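Local coordinates for protein mRNA export factor (PDB 4YXP) that regulates viral gene expression, inhibiting host splicing and mediating nuclear export of viral intronless mRNAs, and forms an intertwined homodimer through its folded C-terminal domain, at residues D104-L107 and R108-N111; R158-L161 and Q162-K166; C177-R181 and L182-K186; D240-R243 and Q244-S247. All blocks are in the same frame, centred on the assembly; numbering follows the deposited sequence.

Contact 1 of 4, residues D104-L107 and R108-N111; sequences DCVL and RQEN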
ATOM      1  N   ASP B 104     -10.952   6.795  -2.458  1.00 21.47           N
ATOM      2  CA  ASP B 104     -10.259   6.021  -1.442  1.00 23.38           C
ATOM      3  C   ASP B 104      -9.575   4.827  -2.096  1.00 21.93           C
ATOM      4  O   ASP B 104      -8.428   4.513  -1.776  1.00 21.18           O
ATOM      5  CB  ASP B 104     -11.230   5.562  -0.353  1.00 29.10           C
ATOM      6  CG  ASP B 104     -10.520   5.148   0.924  1.00 36.15           C
ATOM      7  OD1 ASP B 104     -10.299   6.015   1.795  1.00 39.76           O
ATOM      8  OD2 ASP B 104     -10.176   3.961   1.055  1.00 39.21           O
ATOM      9  N   CYS B 105     -10.274   4.179  -3.024  1.00 21.92           N
ATOM     10  CA  CYS B 105      -9.711   3.043  -3.749  1.00 23.54           C
ATOM     11  C   CYS B 105      -8.566   3.473  -4.660  1.00 21.35           C
ATOM     12  O   CYS B 105      -7.547   2.791  -4.748  1.00 20.78           O
ATOM     13  CB  CYS B 105     -10.790   2.341  -4.573  1.00 27.67           C
ATOM     14  SG  CYS B 105     -12.037   1.493  -3.588  1.00 31.25           S
ATOM     15  N   VAL B 106      -8.737   4.599  -5.343  1.00 20.53           N
ATOM     16  CA  VAL B 106      -7.705   5.110  -6.236  1.00 20.18           C
ATOM     17  C   VAL B 106      -6.412   5.350  -5.463  1.00 18.95           C
ATOM     18  O   VAL B 106      -5.341   4.915  -5.877  1.00 20.54           O
ATOM     19  CB  VAL B 106      -8.162   6.402  -6.940  1.00 22.10           C
ATOM     20  CG1 VAL B 106      -7.016   7.023  -7.744  1.00 23.68           C
ATOM     21  CG2 VAL B 106      -9.345   6.120  -7.850  1.00 22.82           C
ATOM     22  N   LEU B 107      -6.524   6.043  -4.339  1.00 17.68           N
ATOM     23  CA  LEU B 107      -5.356   6.450  -3.570  1.00 19.95           C
ATOM     24  C   LEU B 107      -4.637   5.257  -2.943  1.00 21.64           C
ATOM     25  O   LEU B 107      -3.422   5.300  -2.716  1.00 21.44           O
ATOM     26  CB  LEU B 107      -5.768   7.452  -2.487  1.00 20.56           C
ATOM     27  CG  LEU B 107      -5.599   8.929  -2.862  1.00 21.87           C
ATOM     28  CD1 LEU B 107      -6.173   9.235  -4.237  1.00 22.43           C
ATOM     29  CD2 LEU B 107      -6.249   9.820  -1.810  1.00 23.02           C
ATOM     30  N   ARG B 108      -5.380   4.189  -2.676  1.00 22.27           N
ATOM     31  CA  ARG B 108      -4.793   2.998  -2.070  1.00 22.27           C
ATOM     32  C   ARG B 108      -4.069   2.116  -3.093  1.00 22.37           C
ATOM     33  O   ARG B 108      -3.348   1.186  -2.710  1.00 24.00           O
ATOM     34  CB  ARG B 108      -5.878   2.203  -1.329  1.00 21.73           C
ATOM     35  CG  ARG B 108      -6.250   2.863  -0.005  1.00 19.83           C
ATOM     36  CD  ARG B 108      -7.414   2.226   0.738  1.00 19.29           C
ATOM     37  NE  ARG B 108      -7.753   3.039   1.905  1.00 19.44           N
ATOM     38  CZ  ARG B 108      -7.152   2.967   3.089  1.00 20.78           C
ATOM     39  NH1 ARG B 108      -6.187   2.082   3.307  1.00 20.26           N
ATOM     40  NH2 ARG B 108      -7.530   3.773   4.072  1.00 22.69           N
ATOM     41  N   GLN B 109      -4.230   2.412  -4.383  1.00 21.49           N
ATOM     42  CA  GLN B 109      -3.544   1.639  -5.424  1.00 23.97           C
ATOM     43  C   GLN B 109      -2.628   2.488  -6.315  1.00 23.83           C
ATOM     44  O   GLN B 109      -2.082   1.986  -7.297  1.00 25.02           O
ATOM     45  CB  GLN B 109      -4.568   0.894  -6.295  1.00 24.90           C
ATOM     46  CG  GLN B 109      -5.548   1.776  -7.062  1.00 24.60           C
ATOM     47  CD  GLN B 109      -4.971   2.339  -8.349  1.00 25.13           C
ATOM     48  OE1 GLN B 109      -4.724   1.605  -9.307  1.00 26.23           O
ATOM     49  NE2 GLN B 109      -4.762   3.650  -8.380  1.00 24.89           N
ATOM     50  N   GLU B 110      -2.447   3.761  -5.970  1.00 21.82           N
ATOM     51  CA  GLU B 110      -1.575   4.647  -6.751  1.00 22.49           C
ATOM     52  C   GLU B 110      -0.101   4.273  -6.623  1.00 22.85           C
ATOM     53  O   GLU B 110       0.316   3.728  -5.600  1.00 22.41           O
ATOM     54  CB  GLU B 110      -1.762   6.107  -6.312  1.00 24.96           C
ATOM     55  CG  GLU B 110      -2.994   6.769  -6.877  1.00 28.07           C
ATOM     56  CD  GLU B 110      -3.095   8.241  -6.513  1.00 29.81           C
ATOM     57  OE1 GLU B 110      -2.753   8.602  -5.362  1.00 27.58           O
ATOM     58  OE2 GLU B 110      -3.518   9.032  -7.381  1.00 32.91           O
ATOM     59  N   ASN B 111       0.689   4.571  -7.656  1.00 24.01           N
ATOM     60  CA  ASN B 111       2.133   4.333  -7.594  1.00 24.12           C
ATOM     61  C   ASN B 111       2.783   5.452  -6.781  1.00 22.98           C
ATOM     62  O   ASN B 111       2.099   6.378  -6.347  1.00 21.77           O
ATOM     63  CB  ASN B 111       2.747   4.217  -9.001  1.00 24.94           C
ATOM     64  CG  ASN B 111       2.731   5.524  -9.787  1.00 25.05           C
ATOM     65  OD1 ASN B 111       2.729   6.617  -9.228  1.00 25.05           O
ATOM     66  ND2 ASN B 111       2.739   5.403 -11.109  1.00 25.73           N
TER
HETATM   67  O   HOH W   1      -1.983   7.519  -2.606  1.00 22.60           O

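Contact 2 of 4, residues R158-L161 and Q162-K166; sequences RPFL and QCYLK. With ZN (zinc ion), chain D.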
ATOM      1  N   ARG B 158       8.244   2.449   4.328  1.00 25.82           N
ATOM      2  CA  ARG B 158       8.560   1.971   5.678  1.00 27.02           C
ATOM      3  C   ARG B 158      10.005   1.460   5.818  1.00 26.70           C
ATOM      4  O   ARG B 158      10.697   1.836   6.768  1.00 26.19           O
ATOM      5  CB  ARG B 158       7.569   0.881   6.110  1.00 29.91           C
ATOM      6  CG  ARG B 158       7.781   0.379   7.537  1.00 35.30           C
ATOM      7  CD  ARG B 158       6.723  -0.637   7.944  1.00 39.18           C
ATOM      8  NE  ARG B 158       5.366  -0.111   7.819  1.00 41.79           N
ATOM      9  CZ  ARG B 158       4.726   0.568   8.766  1.00 42.99           C
ATOM     10  NH1 ARG B 158       5.311   0.818   9.931  1.00 44.27           N
ATOM     11  NH2 ARG B 158       3.490   1.002   8.547  1.00 41.59           N
ATOM     12  N   PRO B 159      10.474   0.608   4.885  1.00 28.28           N
ATOM     13  CA  PRO B 159      11.854   0.118   5.042  1.00 28.30           C
ATOM     14  C   PRO B 159      12.914   1.211   4.901  1.00 27.51           C
ATOM     15  O   PRO B 159      13.929   1.175   5.596  1.00 27.19           O
ATOM     16  CB  PRO B 159      11.991  -0.914   3.915  1.00 29.63           C
ATOM     17  CG  PRO B 159      10.592  -1.311   3.596  1.00 30.01           C
ATOM     18  CD  PRO B 159       9.799  -0.053   3.757  1.00 28.57           C
ATOM     19  N   PHE B 160      12.685   2.164   4.003  1.00 26.11           N
ATOM     20  CA  PHE B 160      13.592   3.296   3.847  1.00 26.74           C
ATOM     21  C   PHE B 160      13.637   4.139   5.115  1.00 25.32           C
ATOM     22  O   PHE B 160      14.711   4.528   5.583  1.00 25.44           O
ATOM     23  CB  PHE B 160      13.167   4.167   2.662  1.00 27.19           C
ATOM     24  CG  PHE B 160      13.929   5.457   2.556  1.00 28.33           C
ATOM     25  CD1 PHE B 160      15.260   5.461   2.170  1.00 29.88           C
ATOM     26  CD2 PHE B 160      13.315   6.667   2.836  1.00 28.42           C
ATOM     27  CE1 PHE B 160      15.965   6.648   2.069  1.00 31.53           C
ATOM     28  CE2 PHE B 160      14.014   7.858   2.737  1.00 30.09           C
ATOM     29  CZ  PHE B 160      15.340   7.848   2.355  1.00 31.38           C
ATOM     30  N   LEU B 161      12.463   4.421   5.670  1.00 24.90           N
ATOM     31  CA  LEU B 161      12.357   5.334   6.801  1.00 27.37           C
ATOM     32  C   LEU B 161      12.891   4.734   8.097  1.00 30.12           C
ATOM     33  O   LEU B 161      13.267   5.473   9.009  1.00 31.17           O
ATOM     34  CB  LEU B 161      10.904   5.767   6.992  1.00 26.04           C
ATOM     35  CG  LEU B 161      10.353   6.665   5.882  1.00 26.78           C
ATOM     36  CD1 LEU B 161       8.869   6.891   6.077  1.00 27.98           C
ATOM     37  CD2 LEU B 161      11.093   7.997   5.836  1.00 27.08           C
ATOM     38  N   GLN B 162      12.925   3.407   8.188  1.00 30.53           N
ATOM     39  CA  GLN B 162      13.506   2.759   9.357  1.00 32.50           C
ATOM     40  C   GLN B 162      14.943   3.239   9.538  1.00 31.61           C
ATOM     41  O   GLN B 162      15.359   3.590  10.642  1.00 33.74           O
ATOM     42  CB  GLN B 162      13.465   1.235   9.227  1.00 37.29           C
ATOM     43  CG  GLN B 162      14.146   0.508  10.386  1.00 44.46           C
ATOM     44  CD  GLN B 162      13.855  -0.980  10.403  1.00 51.05           C
ATOM     45  OE1 GLN B 162      13.798  -1.630   9.358  1.00 53.72           O
ATOM     46  NE2 GLN B 162      13.663  -1.529  11.599  1.00 53.79           N
ATOM     47  N   CYS B 163      15.694   3.264   8.442  1.00 29.40           N
ATOM     48  CA  CYS B 163      17.083   3.713   8.475  1.00 30.50           C
ATOM     49  C   CYS B 163      17.189   5.241   8.524  1.00 30.00           C
ATOM     50  O   CYS B 163      17.968   5.791   9.300  1.00 30.81           O
ATOM     51  CB  CYS B 163      17.841   3.181   7.259  1.00 32.47           C
ATOM     52  SG  CYS B 163      19.618   3.537   7.290  1.00 35.78           S
ATOM     53  N   TYR B 164      16.402   5.923   7.697  1.00 29.67           N
ATOM     54  CA  TYR B 164      16.501   7.379   7.575  1.00 31.27           C
ATOM     55  C   TYR B 164      16.146   8.108   8.874  1.00 30.60           C
ATOM     56  O   TYR B 164      16.860   9.020   9.296  1.00 32.68           O
ATOM     57  CB  TYR B 164      15.594   7.876   6.444  1.00 30.36           C
ATOM     58  CG  TYR B 164      15.456   9.386   6.379  1.00 29.47           C
ATOM     59  CD1 TYR B 164      16.376  10.161   5.683  1.00 29.35           C
ATOM     60  CD2 TYR B 164      14.400  10.032   7.008  1.00 28.87           C
ATOM     61  CE1 TYR B 164      16.247  11.543   5.620  1.00 29.55           C
ATOM     62  CE2 TYR B 164      14.264  11.408   6.949  1.00 29.83           C
ATOM     63  CZ  TYR B 164      15.187  12.156   6.254  1.00 30.36           C
ATOM     64  OH  TYR B 164      15.049  13.524   6.197  1.00 31.83           O
ATOM     65  N   LEU B 165      15.040   7.722   9.500  1.00 27.43           N
ATOM     66  CA  LEU B 165      14.597   8.391  10.718  1.00 27.73           C
ATOM     67  C   LEU B 165      15.596   8.180  11.852  1.00 31.24           C
ATOM     68  O   LEU B 165      15.832   9.079  12.659  1.00 32.26           O
ATOM     69  CB  LEU B 165      13.209   7.895  11.129  1.00 25.83           C
ATOM     70  CG  LEU B 165      12.068   8.317  10.195  1.00 24.19           C
ATOM     71  CD1 LEU B 165      10.772   7.623  10.570  1.00 23.46           C
ATOM     72  CD2 LEU B 165      11.879   9.833  10.213  1.00 25.24           C
ATOM     73  N   LYS B 166      16.191   6.995  11.903  1.00 34.10           N
ATOM     74  CA  LYS B 166      17.197   6.698  12.916  1.00 39.91           C
ATOM     75  C   LYS B 166      18.429   7.589  12.758  1.00 41.48           C
ATOM     76  O   LYS B 166      19.032   8.009  13.747  1.00 43.76           O
ATOM     77  CB  LYS B 166      17.607   5.228  12.849  1.00 45.49           C
ATOM     78  CG  LYS B 166      17.290   4.442  14.112  1.00 51.48           C
ATOM     79  CD  LYS B 166      18.009   3.099  14.147  1.00 56.68           C
ATOM     80  CE  LYS B 166      19.516   3.270  14.313  1.00 61.57           C
ATOM     81  NZ  LYS B 166      20.221   1.969  14.466  1.00 64.70           N
TER
HETATM   82 ZN    ZN D 601      20.168   4.288   5.221  0.84 27.17          ZN

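Contact 3 of 4, residues C177-R181 and L182-K186; sequences CSRRR and LADIK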
ATOM      1  N   CYS B 177       3.257   8.230  13.913  1.00 29.67           N
ATOM      2  CA  CYS B 177       1.849   8.154  13.532  1.00 30.68           C
ATOM      3  C   CYS B 177       0.953   7.770  14.707  1.00 32.95           C
ATOM      4  O   CYS B 177      -0.273   7.883  14.624  1.00 34.82           O
ATOM      5  CB  CYS B 177       1.669   7.150  12.392  1.00 30.62           C
ATOM      6  SG  CYS B 177       2.498   7.636  10.869  1.00 31.27           S
ATOM      7  N   SER B 178       1.564   7.314  15.794  1.00 32.89           N
ATOM      8  CA  SER B 178       0.831   6.991  17.009  1.00 34.50           C
ATOM      9  C   SER B 178       0.753   8.206  17.935  1.00 36.03           C
ATOM     10  O   SER B 178      -0.302   8.508  18.495  1.00 38.25           O
ATOM     11  CB  SER B 178       1.493   5.816  17.734  1.00 37.06           C
ATOM     12  OG  SER B 178       0.865   5.578  18.979  1.00 40.96           O
ATOM     13  N   ARG B 179       1.874   8.905  18.083  1.00 34.44           N
ATOM     14  CA  ARG B 179       1.950  10.058  18.977  1.00 34.02           C
ATOM     15  C   ARG B 179       1.247  11.274  18.379  1.00 32.81           C
ATOM     16  O   ARG B 179       0.563  12.015  19.088  1.00 34.15           O
ATOM     17  CB  ARG B 179       3.413  10.387  19.285  1.00 34.53           C
ATOM     18  CG  ARG B 179       4.105   9.334  20.145  1.00 37.72           C
ATOM     19  CD  ARG B 179       5.618   9.428  20.041  1.00 39.32           C
ATOM     20  NE  ARG B 179       6.118  10.766  20.355  1.00 40.78           N
ATOM     21  CZ  ARG B 179       6.526  11.164  21.558  1.00 44.78           C
ATOM     22  NH1 ARG B 179       6.507  10.332  22.596  1.00 46.71           N
ATOM     23  NH2 ARG B 179       6.959  12.407  21.724  1.00 46.91           N
ATOM     24  N   ARG B 180       1.424  11.472  17.077  1.00 30.75           N
ATOM     25  CA  ARG B 180       0.742  12.542  16.351  1.00 30.25           C
ATOM     26  C   ARG B 180       0.954  13.907  17.011  1.00 30.20           C
ATOM     27  O   ARG B 180      -0.004  14.637  17.272  1.00 30.97           O
ATOM     28  CB  ARG B 180      -0.753  12.228  16.241  1.00 31.59           C
ATOM     29  CG  ARG B 180      -1.053  10.949  15.453  1.00 32.43           C
ATOM     30  CD  ARG B 180      -2.549  10.734  15.244  1.00 32.94           C
ATOM     31  NE  ARG B 180      -3.234  10.303  16.463  1.00 34.10           N
ATOM     32  CZ  ARG B 180      -3.410   9.034  16.827  1.00 34.96           C
ATOM     33  NH1 ARG B 180      -2.952   8.042  16.073  1.00 35.13           N
ATOM     34  NH2 ARG B 180      -4.050   8.755  17.955  1.00 36.29           N
ATOM     35  N   ARG B 181       2.216  14.244  17.267  1.00 29.88           N
ATOM     36  CA  ARG B 181       2.574  15.500  17.922  1.00 32.67           C
ATOM     37  C   ARG B 181       3.342  16.415  16.979  1.00 31.04           C
ATOM     38  O   ARG B 181       4.314  16.000  16.350  1.00 30.71           O
ATOM     39  CB  ARG B 181       3.420  15.240  19.172  1.00 39.97           C
ATOM     40  CG  ARG B 181       2.703  14.488  20.272  1.00 46.96           C
ATOM     41  CD  ARG B 181       3.611  14.281  21.471  1.00 53.89           C
ATOM     42  NE  ARG B 181       3.124  13.216  22.346  1.00 58.85           N
ATOM     43  CZ  ARG B 181       3.672  12.892  23.512  1.00 64.13           C
ATOM     44  NH1 ARG B 181       4.731  13.553  23.964  1.00 66.14           N
ATOM     45  NH2 ARG B 181       3.157  11.904  24.232  1.00 66.74           N
ATOM     46  N   LEU B 182       2.908  17.666  16.890  1.00 30.98           N
ATOM     47  CA  LEU B 182       3.584  18.646  16.055  1.00 30.52           C
ATOM     48  C   LEU B 182       5.040  18.811  16.477  1.00 30.20           C
ATOM     49  O   LEU B 182       5.911  19.063  15.645  1.00 29.13           O
ATOM     50  CB  LEU B 182       2.863  19.991  16.126  1.00 30.49           C
ATOM     51  CG  LEU B 182       1.405  19.983  15.668  1.00 28.51           C
ATOM     52  CD1 LEU B 182       0.763  21.325  15.963  1.00 29.67           C
ATOM     53  CD2 LEU B 182       1.298  19.648  14.183  1.00 26.00           C
ATOM     54  N   ALA B 183       5.297  18.659  17.773  1.00 32.17           N
ATOM     55  CA  ALA B 183       6.637  18.844  18.325  1.00 35.11           C
ATOM     56  C   ALA B 183       7.617  17.777  17.837  1.00 35.41           C
ATOM     57  O   ALA B 183       8.827  17.934  17.987  1.00 35.57           O
ATOM     58  CB  ALA B 183       6.580  18.846  19.848  1.00 38.08           C
ATOM     59  N   ASP B 184       7.098  16.696  17.261  1.00 34.56           N
ATOM     60  CA  ASP B 184       7.946  15.633  16.720  1.00 34.68           C
ATOM     61  C   ASP B 184       8.392  15.929  15.286  1.00 32.30           C
ATOM     62  O   ASP B 184       9.263  15.248  14.747  1.00 31.71           O
ATOM     63  CB  ASP B 184       7.214  14.287  16.751  1.00 35.70           C
ATOM     64  CG  ASP B 184       7.060  13.731  18.159  1.00 39.39           C
ATOM     65  OD1 ASP B 184       7.760  14.207  19.080  1.00 42.10           O
ATOM     66  OD2 ASP B 184       6.243  12.802  18.341  1.00 39.46           O
ATOM     67  N   ILE B 185       7.788  16.938  14.667  1.00 31.06           N
ATOM     68  CA  ILE B 185       8.109  17.288  13.287  1.00 29.73           C
ATOM     69  C   ILE B 185       9.432  18.044  13.240  1.00 32.17           C
ATOM     70  O   ILE B 185       9.550  19.142  13.790  1.00 33.91           O
ATOM     71  CB  ILE B 185       6.973  18.106  12.647  1.00 27.71           C
ATOM     72  CG1 ILE B 185       5.676  17.284  12.647  1.00 27.08           C
ATOM     73  CG2 ILE B 185       7.354  18.534  11.231  1.00 25.90           C
ATOM     74  CD1 ILE B 185       4.457  18.022  12.116  1.00 26.47           C
ATOM     75  N   LYS B 186      10.425  17.453  12.581  1.00 33.02           N
ATOM     76  CA  LYS B 186      11.749  18.064  12.473  1.00 35.12           C
ATOM     77  C   LYS B 186      12.304  17.990  11.052  1.00 34.65           C
ATOM     78  O   LYS B 186      13.422  18.430  10.793  1.00 35.20           O
ATOM     79  CB  LYS B 186      12.724  17.388  13.440  1.00 35.70           C
ATOM     80  CG  LYS B 186      12.339  17.496  14.909  1.00 37.21           C
ATOM     81  CD  LYS B 186      12.322  18.941  15.400  1.00 40.56           C
ATOM     82  CE  LYS B 186      11.897  19.017  16.859  1.00 43.31           C
ATOM     83  NZ  LYS B 186      11.547  20.400  17.287  1.00 45.25           N
TER
HETATM   84  O   HOH W   2       4.274  12.467  16.345  1.00 29.28           O

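Contact 4 of 4, residues D240-R243 and Q244-S247; sequences DTHR and QECS. With ZN (zinc ion), chain D.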
ATOM      1  N   ASP B 240      17.156  10.729  -2.442  1.00 31.80           N
ATOM      2  CA  ASP B 240      18.403  10.944  -3.170  1.00 34.41           C
ATOM      3  C   ASP B 240      19.595  11.146  -2.235  1.00 34.10           C
ATOM      4  O   ASP B 240      20.652  10.540  -2.427  1.00 34.55           O
ATOM      5  CB  ASP B 240      18.273  12.157  -4.097  1.00 37.50           C
ATOM      6  CG  ASP B 240      19.527  12.393  -4.932  1.00 41.40           C
ATOM      7  OD1 ASP B 240      20.054  11.416  -5.505  1.00 42.16           O
ATOM      8  OD2 ASP B 240      19.984  13.554  -5.009  1.00 42.77           O
ATOM      9  N   THR B 241      19.418  11.990  -1.220  1.00 33.75           N
ATOM     10  CA  THR B 241      20.543  12.494  -0.428  1.00 35.77           C
ATOM     11  C   THR B 241      20.935  11.633   0.779  1.00 37.04           C
ATOM     12  O   THR B 241      22.051  11.754   1.287  1.00 38.74           O
ATOM     13  CB  THR B 241      20.243  13.907   0.100  1.00 34.11           C
ATOM     14  OG1 THR B 241      19.097  13.862   0.957  1.00 31.10           O
ATOM     15  CG2 THR B 241      19.981  14.868  -1.055  1.00 34.56           C
ATOM     16  N   HIS B 242      20.026  10.785   1.248  1.00 34.99           N
ATOM     17  CA  HIS B 242      20.285   9.980   2.440  1.00 35.59           C
ATOM     18  C   HIS B 242      21.508   9.078   2.253  1.00 37.00           C
ATOM     19  O   HIS B 242      22.261   8.835   3.200  1.00 38.26           O
ATOM     20  CB  HIS B 242      19.054   9.139   2.792  1.00 34.36           C
ATOM     21  CG  HIS B 242      19.311   8.086   3.826  1.00 34.30           C
ATOM     22  ND1 HIS B 242      19.663   8.387   5.127  1.00 34.41           N
ATOM     23  CD2 HIS B 242      19.264   6.735   3.756  1.00 33.82           C
ATOM     24  CE1 HIS B 242      19.826   7.268   5.806  1.00 34.78           C
ATOM     25  NE2 HIS B 242      19.592   6.249   4.998  1.00 33.79           N
ATOM     26  N   ARG B 243      21.714   8.599   1.030  1.00 37.84           N
ATOM     27  CA  ARG B 243      22.820   7.687   0.740  1.00 38.31           C
ATOM     28  C   ARG B 243      24.187   8.329   1.002  1.00 39.03           C
ATOM     29  O   ARG B 243      25.196   7.624   1.121  1.00 39.15           O
ATOM     30  CB  ARG B 243      22.739   7.201  -0.711  1.00 37.86           C
ATOM     31  CG  ARG B 243      22.919   8.295  -1.760  1.00 39.54           C
ATOM     32  CD  ARG B 243      22.433   7.837  -3.130  1.00 39.19           C
ATOM     33  NE  ARG B 243      20.981   7.653  -3.171  1.00 36.50           N
ATOM     34  CZ  ARG B 243      20.328   7.008  -4.135  1.00 34.35           C
ATOM     35  NH1 ARG B 243      20.985   6.468  -5.154  1.00 34.69           N
ATOM     36  NH2 ARG B 243      19.007   6.902  -4.083  1.00 32.01           N
ATOM     37  N   GLN B 244      24.221   9.656   1.099  1.00 38.39           N
ATOM     38  CA  GLN B 244      25.465  10.372   1.381  1.00 41.33           C
ATOM     39  C   GLN B 244      25.882  10.237   2.847  1.00 44.78           C
ATOM     40  O   GLN B 244      27.062  10.354   3.176  1.00 46.31           O
ATOM     41  CB  GLN B 244      25.328  11.855   1.025  1.00 41.47           C
ATOM     42  CG  GLN B 244      25.170  12.140  -0.459  1.00 43.18           C
ATOM     43  CD  GLN B 244      25.079  13.629  -0.755  1.00 46.54           C
ATOM     44  OE1 GLN B 244      25.793  14.440  -0.157  1.00 49.28           O
ATOM     45  NE2 GLN B 244      24.198  13.997  -1.676  1.00 46.12           N
ATOM     46  N   GLU B 245      24.912   9.997   3.725  1.00 46.59           N
ATOM     47  CA  GLU B 245      25.184   9.876   5.155  1.00 49.79           C
ATOM     48  C   GLU B 245      25.074   8.430   5.636  1.00 46.33           C
ATOM     49  O   GLU B 245      25.327   8.143   6.804  1.00 47.19           O
ATOM     50  CB  GLU B 245      24.222  10.763   5.957  1.00 52.80           C
ATOM     51  CG  GLU B 245      22.787  10.250   6.014  1.00 53.19           C
ATOM     52  CD  GLU B 245      21.844  11.208   6.717  1.00 54.25           C
ATOM     53  OE1 GLU B 245      22.333  12.195   7.308  1.00 55.16           O
ATOM     54  OE2 GLU B 245      20.615  10.973   6.672  1.00 53.61           O
ATOM     55  N   CYS B 246      24.701   7.528   4.728  1.00 41.89           N
ATOM     56  CA  CYS B 246      24.454   6.128   5.069  1.00 38.26           C
ATOM     57  C   CYS B 246      25.374   5.200   4.275  1.00 39.04           C
ATOM     58  O   CYS B 246      25.441   5.287   3.051  1.00 40.90           O
ATOM     59  CB  CYS B 246      22.985   5.782   4.801  1.00 34.72           C
ATOM     60  SG  CYS B 246      22.503   4.105   5.227  1.00 32.64           S
ATOM     61  N   SER B 247      26.076   4.308   4.971  1.00 38.56           N
ATOM     62  CA  SER B 247      27.058   3.438   4.322  1.00 40.32           C
ATOM     63  C   SER B 247      26.455   2.127   3.809  1.00 36.71           C
ATOM     64  O   SER B 247      27.145   1.329   3.167  1.00 36.72           O
ATOM     65  CB  SER B 247      28.208   3.128   5.287  1.00 45.79           C
ATOM     66  OG  SER B 247      27.741   2.474   6.455  1.00 46.77           O
TER
HETATM   67 ZN    ZN D 601      20.168   4.288   5.221  0.84 27.17          ZN
HETATM   68  O   HOH W   3      23.245  11.507  -3.473  1.00 36.40           O

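Contact 1 of 4, residues D104-L107 and R108-N111
R108 reaches back one helical turn to D104, its aliphatic part running over the aspartate backbone before its charge meets the carboxylate. CB and CG pass beside the carbonyl oxygen of D104, with CG to O at 3.3 Å. The chain then stays extended, bringing CD within 3.3 Å of D104 OD2. NE donates to OD2 over 2.7 Å, making a short but bent salt bridge (N-H...O 143°) that meets the oxygen from above the carboxylate plane. Beyond CZ the contact passes to other partners: NH1 pairs with D151 and with the backbone oxygen of T155 of the second subunit. Two residues on from D104, the oxygen of V106 accepts twice from Q109. The backbone N comes from above the carbonyl plane, while NE2 lies in that plane on a lone pair, 2.9 Å away and nearly straight at 168°. A bend at chi2 (81°) folds the Q109 amide back to reach it. A water donates to both L107 O and E110 OE1, and OE1 also bonds S118. These bonds finish the C-terminal turn of helix 93-109, with N111 just beyond as the N-cap of helix 112-132.

Contact 2 of 4, residues R158-L161 and Q162-K166
Four residues apart on one helix, the rings of F160 and Y164 lie nearly parallel, with planes at 20°, yet they scarcely overlap because they are slid past each other, their centroids 5.7 Å apart. What sits over the F160 face is instead the CB of Y164, a CH-pi contact 4.3 Å from the ring centroid and displaced toward the rim. Both side chains have CG trans to the backbone N (chi1 172° for F160 and 171° for Y164), which sends the rings off the helix in similar directions. L161 brings CD2 to Y164 CD2 at 4.1 Å, approaching that ring obliquely, while its CB meets CD1 of L165 at 4.0 Å. Beneath these side chains, Y164 N bonds F160 O and L165 N bonds L161 O in regular helical fashion. P159 has no N-H to give, and the N of F160 also lacks a bond to the preceding turn, so the helix is kinked here. C163 points another way: its SG binds the zinc ion at 2.3 Å, supplying one ligand of the CHC2-type site completed by H242, C246 and C251. The hydroxyl of Y164 is hydrogen-bonded to D187, and R158 NH1 forms a salt bridge with D174. Around this part of helix 146-167, F160 packs on I238 and L239 of helix 230-241 and meets the H242 ring at about a right angle; L161 and Y164 rest on A189 of helix 188-204, and L165 touches L176 of helix 173-179.

Contact 3 of 4, residues C177-R181 and L182-K186
R179 grips D184 side-on, using NE and NH2 for separate carboxylate oxygens. NE to OD2 measures 2.9 Å and is almost straight (175°), whereas NH2 to OD1 is longer at 3.3 Å and uses the syn lone pair. The bend at chi3 of R179 (55°) turns the guanidinium edge toward the aspartate, and the two flat groups end up nearly coplanar, 25° apart. D184 CG lies anti to its own carbonyl carbon, beside the backbone N, which points the carboxylate back at R179. The bridge spans the turn where helix 173-179 ends. R180 leaves the helix with positive phi, and the chain then enters a short 3-10 segment, 182-184, in which D184 N bonds R181 O at 3.0 Å. A water links R181 N to D184 OD2, giving that oxygen a second donor. R181 stretches out from CG to NE and lays its guanidinium against one face of that of R179, its CZ 3.6 Å above the plane; the nearby carboxylate would partly offset the likeness of charge. D6 of the second subunit accepts from the backbone N atoms of L182 and A183, while L182 packs on R198 of helix 188-204.

Contact 4 of 4, residues D240-R243 and Q244-S247
The zinc ion is held here by two side chains from one turn of chain: H242 through NE2 at 2.0 Å and C246 through SG at 2.3 Å. C163 and C251 supply the other two sulfurs of the CHC2-type site. C246 places CB over one face of the imidazole, a CH-pi contact 3.8 Å from the ring centroid; SG, anti to the backbone N (chi1 -178°), goes on to the zinc. The other ring nitrogen is engaged as well. ND1 of H242 donates to E245 OE2 over 3.2 Å, nearly straight at 159°, with the oxygen close to the ring plane and using its anti lone pair. Ring and carboxylate stand almost perpendicular, 82° apart. The other carboxylate oxygen, OE1, forms a salt bridge with R168. Backbone bonds from Q244 N to T241 O and from E245 N to H242 O close successive turns where the chain leaves helix 230-241, and a water spans D240 O and Q244 NE2. R243 turns away to hydrogen-bond L239 O and, through the same NH2, S35 of the second subunit. The chemistry implies a second-shell role for E245: its bond to ND1, with the metal bond at NE2, would help to hold the turn of the ring about CB-CG, and the carboxylate, partly offset by R168, may make NE2 a somewhat better electron-pair donor to zinc.

How the contacts relate
From the N terminus, contact 1 comes first, at the end of helix 93-109, followed by contact 2 late in helix 146-167, contact 3 where helix 173-179 gives way to a loop, and contact 4 where helix 230-241 runs out into the following loop. Each is local, along or at the end of a helix, so the four run in series and none crosses another. Contacts 2 and 4 meet at the zinc ion, uniting chain positions some eighty residues apart; their centres are about 12 Å apart. Contact 3 lies within the same zinc-finger range but away from the metal, about 16 Å between centres from contact 2. All four reach the second subunit: D104 of contact 1 packs on P159 of the partner chain, thereby joining contacts 1 and 2 across the intertwined dimer.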